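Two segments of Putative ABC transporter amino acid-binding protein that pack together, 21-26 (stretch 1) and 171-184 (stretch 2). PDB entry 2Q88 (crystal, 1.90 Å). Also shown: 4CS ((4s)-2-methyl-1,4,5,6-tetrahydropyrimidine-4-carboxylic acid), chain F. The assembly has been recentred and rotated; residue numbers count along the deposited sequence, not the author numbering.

Stretch 1 (21-26) NEPPFT
Stretch 2, residues 171-184: SLPVLSINDLVSKA

Stretch 1, an irregular loop, packs against the start of a helix in stretch 2; 377 Å² is buried in total. A weakly bonded strand that begins earlier in the chain reaches the region of residues 171-173, P173 takes the N-cap position, and the helix runs from V174 with i to i-4 bonds such as D179 N to L175 O, 3.1 Å. CA atoms approach closest at P23 and S176, 5.7 Å apart.

E22 (phi/psi -141/84) is fixed by its backbone N, which donates to T26 OG1 (chi1 p) at 2.9 Å, while T26 N donates to E22 O at 3.3 Å, closing the loop on itself. Its CA-to-CB bond points sideways, but an extended side chain (chi1 and chi2 t, chi3 -49°) carries the buried carboxylate to stretch 2. There the small hydroxyl of S176 (chi1 m) reaches it, S176 OG donating to E22 OE2 at 2.6 Å, the one direct hydrogen bond between the stretches. The ligand 4CS also donates, NAG to E22 OE2 being 2.8 Å, so the acid is paid for its burial from two directions.

P23 (-58/145) turns its carbonyl to the helix: P23 O meets S176 CA at 3.4 Å in a CA-H...O contact, and a water donates to P23 O (2.6 Å) and S176 O (2.7 Å), bridging the backbones. D179 (chi1 t) points CA-to-CB toward stretch 1; its OD1 lies 3.4 Å from P23 CB and is held by K183 NZ in a 2.5 Å salt bridge.

A cis peptide precedes P24 (-93/14; C-gamma endo), whose compact apolar ring lies against L175 (CA-to-CB toward; chi1 m, chi2 t), with P24 CG 3.8 Å from L175 CB. F25 (-70/-47; chi1 m, chi2 84°) uses its flat ring for several neighbours: CE1 is 3.6 Å from P173 CB, S176 OG approaches the edge, 3.0 Å from F25 CE1, and 4CS CAA covers one face, 3.5 Å from F25 CD2.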

ATOM      1  N   ASN A  21      -8.439  -2.304  -1.159  1.00 28.78           N
ATOM      2  CA  ASN A  21      -8.808  -3.268  -2.217  1.00 28.50           C
ATOM      3  C   ASN A  21      -7.896  -3.156  -3.461  1.00 27.36           C
ATOM      4  O   ASN A  21      -8.317  -2.717  -4.527  1.00 27.65           O
ATOM      5  CB  ASN A  21     -10.290  -3.155  -2.598  1.00 29.44           C
ATOM      6  CG  ASN A  21     -10.800  -4.383  -3.331  1.00 30.92           C
ATOM      7  OD1 ASN A  21     -10.173  -5.446  -3.306  1.00 31.76           O
ATOM      8  ND2 ASN A  21     -11.941  -4.243  -3.990  1.00 33.91           N
ATOM      9  N   GLU A  22      -6.638  -3.540  -3.290  1.00 25.44           N
ATOM     10  CA  GLU A  22      -5.625  -3.455  -4.348  1.00 24.39           C
ATOM     11  C   GLU A  22      -4.742  -4.699  -4.266  1.00 23.22           C
ATOM     12  O   GLU A  22      -3.695  -4.677  -3.616  1.00 22.65           O
ATOM     13  CB  GLU A  22      -4.783  -2.182  -4.192  1.00 24.51           C
ATOM     14  CG  GLU A  22      -3.718  -2.001  -5.282  1.00 24.70           C
ATOM     15  CD  GLU A  22      -2.778  -0.841  -5.011  1.00 25.30           C
ATOM     16  OE1 GLU A  22      -3.285   0.262  -4.713  1.00 25.76           O
ATOM     17  OE2 GLU A  22      -1.530  -1.025  -5.112  1.00 25.27           O
ATOM     18  N   PRO A  23      -5.182  -5.804  -4.875  1.00 22.16           N
ATOM     19  CA  PRO A  23      -4.399  -7.039  -4.851  1.00 21.67           C
ATOM     20  C   PRO A  23      -2.994  -6.831  -5.439  1.00 21.18           C
ATOM     21  O   PRO A  23      -2.868  -6.097  -6.424  1.00 21.71           O
ATOM     22  CB  PRO A  23      -5.215  -8.010  -5.728  1.00 21.45           C
ATOM     23  CG  PRO A  23      -6.613  -7.452  -5.789  1.00 21.59           C
ATOM     24  CD  PRO A  23      -6.474  -5.958  -5.576  1.00 22.42           C
ATOM     25  N   PRO A  24      -1.961  -7.497  -4.914  1.00 20.75           N
ATOM     26  CA  PRO A  24      -2.038  -8.448  -3.797  1.00 20.44           C
ATOM     27  C   PRO A  24      -1.803  -7.881  -2.388  1.00 20.87           C
ATOM     28  O   PRO A  24      -1.594  -8.664  -1.451  1.00 21.75           O
ATOM     29  CB  PRO A  24      -0.896  -9.409  -4.121  1.00 21.51           C
ATOM     30  CG  PRO A  24       0.161  -8.511  -4.713  1.00 19.93           C
ATOM     31  CD  PRO A  24      -0.609  -7.459  -5.496  1.00 19.94           C
ATOM     32  N   PHE A  25      -1.839  -6.560  -2.232  1.00 19.67           N
ATOM     33  CA  PHE A  25      -1.729  -5.939  -0.913  1.00 20.22           C
ATOM     34  C   PHE A  25      -2.980  -6.191  -0.064  1.00 21.15           C
ATOM     35  O   PHE A  25      -2.868  -6.565   1.103  1.00 21.20           O
ATOM     36  CB  PHE A  25      -1.485  -4.440  -1.039  1.00 20.13           C
ATOM     37  CG  PHE A  25      -0.162  -4.091  -1.670  1.00 19.70           C
ATOM     38  CD1 PHE A  25      -0.024  -4.049  -3.049  1.00 20.35           C
ATOM     39  CD2 PHE A  25       0.943  -3.784  -0.876  1.00 20.22           C
ATOM     40  CE1 PHE A  25       1.209  -3.710  -3.644  1.00 19.37           C
ATOM     41  CE2 PHE A  25       2.172  -3.438  -1.456  1.00 19.64           C
ATOM     42  CZ  PHE A  25       2.301  -3.403  -2.841  1.00 20.54           C
ATOM     43  N   THR A  26      -4.156  -5.974  -0.657  1.00 21.24           N
ATOM     44  CA  THR A  26      -5.451  -6.167   0.020  1.00 22.70           C
ATOM     45  C   THR A  26      -6.429  -6.659  -1.022  1.00 23.11           C
ATOM     46  O   THR A  26      -6.314  -6.316  -2.199  1.00 23.09           O
ATOM     47  CB  THR A  26      -6.011  -4.850   0.610  1.00 22.65           C
ATOM     48  OG1 THR A  26      -6.082  -3.863  -0.421  1.00 24.95           O
ATOM     49  CG2 THR A  26      -5.069  -4.231   1.663  1.00 23.33           C
ATOM     50  N   SER A 171      -0.291   4.350 -12.695  1.00 22.66           N
ATOM     51  CA  SER A 171       0.818   3.941 -11.850  1.00 23.15           C
ATOM     52  C   SER A 171       0.342   3.350 -10.523  1.00 23.44           C
ATOM     53  O   SER A 171      -0.463   3.962  -9.831  1.00 24.02           O
ATOM     54  CB  SER A 171       1.751   5.121 -11.599  1.00 23.28           C
ATOM     55  OG  SER A 171       2.915   4.699 -10.913  1.00 24.35           O
ATOM     56  N   LEU A 172       0.850   2.151 -10.224  1.00 23.04           N
ATOM     57  CA  LEU A 172       0.666   1.433  -8.953  1.00 23.19           C
ATOM     58  C   LEU A 172       1.969   0.685  -8.682  1.00 22.99           C
ATOM     59  O   LEU A 172       2.850   0.659  -9.554  1.00 23.69           O
ATOM     60  CB  LEU A 172      -0.470   0.407  -9.071  1.00 23.30           C
ATOM     61  CG  LEU A 172      -1.928   0.878  -9.072  1.00 23.17           C
ATOM     62  CD1 LEU A 172      -2.846  -0.309  -9.088  1.00 24.13           C
ATOM     63  CD2 LEU A 172      -2.226   1.764  -7.884  1.00 23.83           C
ATOM     64  N   PRO A 173       2.121   0.081  -7.500  1.00 23.04           N
ATOM     65  CA  PRO A 173       3.223  -0.846  -7.257  1.00 22.38           C
ATOM     66  C   PRO A 173       3.289  -1.975  -8.288  1.00 23.15           C
ATOM     67  O   PRO A 173       2.260  -2.423  -8.789  1.00 22.58           O
ATOM     68  CB  PRO A 173       2.909  -1.395  -5.856  1.00 22.39           C
ATOM     69  CG  PRO A 173       2.192  -0.279  -5.197  1.00 23.13           C
ATOM     70  CD  PRO A 173       1.279   0.245  -6.292  1.00 22.55           C
ATOM     71  N   VAL A 174       4.512  -2.385  -8.629  1.00 23.28           N
ATOM     72  CA  VAL A 174       4.775  -3.483  -9.567  1.00 23.45           C
ATOM     73  C   VAL A 174       3.833  -4.676  -9.386  1.00 23.30           C
ATOM     74  O   VAL A 174       3.196  -5.121 -10.339  1.00 23.36           O
ATOM     75  CB  VAL A 174       6.248  -3.949  -9.452  1.00 23.33           C
ATOM     76  CG1 VAL A 174       6.506  -5.211 -10.280  1.00 24.77           C
ATOM     77  CG2 VAL A 174       7.182  -2.817  -9.876  1.00 23.81           C
ATOM     78  N   LEU A 175       3.748  -5.197  -8.170  1.00 22.76           N
ATOM     79  CA  LEU A 175       2.900  -6.365  -7.938  1.00 22.84           C
ATOM     80  C   LEU A 175       1.418  -6.111  -8.220  1.00 22.97           C
ATOM     81  O   LEU A 175       0.728  -7.011  -8.701  1.00 22.94           O
ATOM     82  CB  LEU A 175       3.100  -6.914  -6.530  1.00 22.99           C
ATOM     83  CG  LEU A 175       4.431  -7.621  -6.286  1.00 22.60           C
ATOM     84  CD1 LEU A 175       4.670  -7.725  -4.787  1.00 25.05           C
ATOM     85  CD2 LEU A 175       4.450  -9.027  -6.909  1.00 23.68           C
ATOM     86  N   SER A 176       0.945  -4.902  -7.922  1.00 23.10           N
ATOM     87  CA  SER A 176      -0.456  -4.518  -8.175  1.00 23.72           C
ATOM     88  C   SER A 176      -0.751  -4.362  -9.668  1.00 24.36           C
ATOM     89  O   SER A 176      -1.819  -4.776 -10.142  1.00 23.87           O
ATOM     90  CB  SER A 176      -0.796  -3.196  -7.473  1.00 23.58           C
ATOM     91  OG  SER A 176      -0.547  -3.244  -6.078  1.00 24.92           O
ATOM     92  N   ILE A 177       0.173  -3.728 -10.392  1.00 24.25           N
ATOM     93  CA  ILE A 177       0.015  -3.537 -11.838  1.00 25.28           C
ATOM     94  C   ILE A 177       0.028  -4.898 -12.535  1.00 25.83           C
ATOM     95  O   ILE A 177      -0.850  -5.178 -13.343  1.00 25.73           O
ATOM     96  CB  ILE A 177       1.111  -2.583 -12.414  1.00 24.97           C
ATOM     97  CG1 ILE A 177       0.835  -1.108 -12.046  1.00 25.47           C
ATOM     98  CG2 ILE A 177       1.225  -2.706 -13.920  1.00 26.52           C
ATOM     99  CD1 ILE A 177      -0.494  -0.516 -12.632  1.00 24.74           C
ATOM    100  N   ASN A 178       1.011  -5.739 -12.211  1.00 26.06           N
ATOM    101  CA  ASN A 178       1.118  -7.077 -12.815  1.00 26.84           C
ATOM    102  C   ASN A 178      -0.118  -7.942 -12.583  1.00 27.31           C
ATOM    103  O   ASN A 178      -0.578  -8.644 -13.486  1.00 27.23           O
ATOM    104  CB  ASN A 178       2.363  -7.816 -12.306  1.00 26.58           C
ATOM    105  CG  ASN A 178       3.653  -7.339 -12.966  1.00 28.27           C
ATOM    106  OD1 ASN A 178       3.644  -6.737 -14.042  1.00 30.04           O
ATOM    107  ND2 ASN A 178       4.774  -7.626 -12.322  1.00 29.71           N
ATOM    108  N   ASP A 179      -0.651  -7.895 -11.371  1.00 28.00           N
ATOM    109  CA  ASP A 179      -1.853  -8.649 -11.043  1.00 28.98           C
ATOM    110  C   ASP A 179      -3.056  -8.159 -11.852  1.00 29.06           C
ATOM    111  O   ASP A 179      -3.795  -8.957 -12.448  1.00 28.39           O
ATOM    112  CB  ASP A 179      -2.125  -8.552  -9.546  1.00 29.30           C
ATOM    113  CG  ASP A 179      -3.180  -9.513  -9.092  1.00 31.40           C
ATOM    114  OD1 ASP A 179      -4.299  -9.047  -8.800  1.00 34.17           O
ATOM    115  OD2 ASP A 179      -2.997 -10.750  -9.017  1.00 32.43           O
ATOM    116  N   LEU A 180      -3.223  -6.838 -11.889  1.00 29.38           N
ATOM    117  CA  LEU A 180      -4.335  -6.196 -12.589  1.00 30.20           C
ATOM    118  C   LEU A 180      -4.298  -6.446 -14.099  1.00 31.04           C
ATOM    119  O   LEU A 180      -5.315  -6.824 -14.688  1.00 31.49           O
ATOM    120  CB  LEU A 180      -4.337  -4.692 -12.276  1.00 29.98           C
ATOM    121  CG  LEU A 180      -5.226  -3.724 -13.049  1.00 30.35           C
ATOM    122  CD1 LEU A 180      -6.706  -3.959 -12.742  1.00 29.95           C
ATOM    123  CD2 LEU A 180      -4.817  -2.290 -12.706  1.00 30.36           C
ATOM    124  N   VAL A 181      -3.126  -6.259 -14.708  1.00 31.60           N
ATOM    125  CA  VAL A 181      -2.942  -6.476 -16.151  1.00 32.71           C
ATOM    126  C   VAL A 181      -3.136  -7.948 -16.549  1.00 33.50           C
ATOM    127  O   VAL A 181      -3.786  -8.242 -17.559  1.00 33.50           O
ATOM    128  CB  VAL A 181      -1.568  -5.936 -16.636  1.00 32.50           C
ATOM    129  CG1 VAL A 181      -1.312  -6.273 -18.106  1.00 33.01           C
ATOM    130  CG2 VAL A 181      -1.505  -4.420 -16.433  1.00 33.55           C
ATOM    131  N   SER A 182      -2.602  -8.863 -15.744  1.00 34.24           N
ATOM    132  CA  SER A 182      -2.741 -10.298 -16.022  1.00 35.41           C
ATOM    133  C   SER A 182      -4.188 -10.804 -15.934  1.00 35.99           C
ATOM    134  O   SER A 182      -4.510 -11.866 -16.475  1.00 36.15           O
ATOM    135  CB  SER A 182      -1.829 -11.121 -15.112  1.00 35.45           C
ATOM    136  OG  SER A 182      -2.287 -11.095 -13.770  1.00 36.78           O
ATOM    137  N   LYS A 183      -5.048 -10.054 -15.247  1.00 36.45           N
ATOM    138  CA  LYS A 183      -6.467 -10.396 -15.142  1.00 37.25           C
ATOM    139  C   LYS A 183      -7.311  -9.690 -16.202  1.00 37.72           C
ATOM    140  O   LYS A 183      -8.460 -10.074 -16.451  1.00 37.74           O
ATOM    141  CB  LYS A 183      -7.008 -10.043 -13.758  1.00 37.02           C
ATOM    142  CG  LYS A 183      -6.547 -10.950 -12.639  1.00 37.53           C
ATOM    143  CD  LYS A 183      -7.088 -10.465 -11.314  1.00 38.32           C
ATOM    144  CE  LYS A 183      -6.449 -11.201 -10.157  1.00 39.29           C
ATOM    145  NZ  LYS A 183      -6.454 -10.374  -8.917  1.00 40.24           N
ATOM    146  N   ALA A 184      -6.738  -8.656 -16.810  1.00 38.50           N
ATOM    147  CA  ALA A 184      -7.465  -7.782 -17.730  1.00 39.10           C
ATOM    148  C   ALA A 184      -7.675  -8.403 -19.094  1.00 39.56           C
ATOM    149  O   ALA A 184      -8.697  -8.153 -19.744  1.00 39.69           O
ATOM    150  CB  ALA A 184      -6.737  -6.487 -17.886  1.00 39.20           C
TER
HETATM  151  O   4CS F 501       0.609   5.443  -1.118  1.00 22.38           O
HETATM  152  C   4CS F 501       0.825   4.242  -0.961  1.00 21.89           C
HETATM  153  OXT 4CS F 501       1.213   3.821   0.136  1.00 22.40           O
HETATM  154  CA  4CS F 501       0.642   3.276  -2.125  1.00 21.02           C
HETATM  155  CB  4CS F 501      -0.571   3.592  -2.978  1.00 20.98           C
HETATM  156  CAD 4CS F 501      -0.649   2.605  -4.147  1.00 20.33           C
HETATM  157  NAG 4CS F 501      -0.658   1.215  -3.621  1.00 20.20           N
HETATM  158  CAI 4CS F 501      -0.046   0.894  -2.399  1.00 20.63           C
HETATM  159  CAA 4CS F 501      -0.080  -0.548  -1.865  1.00 20.18           C
HETATM  160  N   4CS F 501       0.574   1.889  -1.631  1.00 20.65           N
HETATM  161  O   HOH W   1      -3.920  -4.928  -8.513  1.00 22.18           O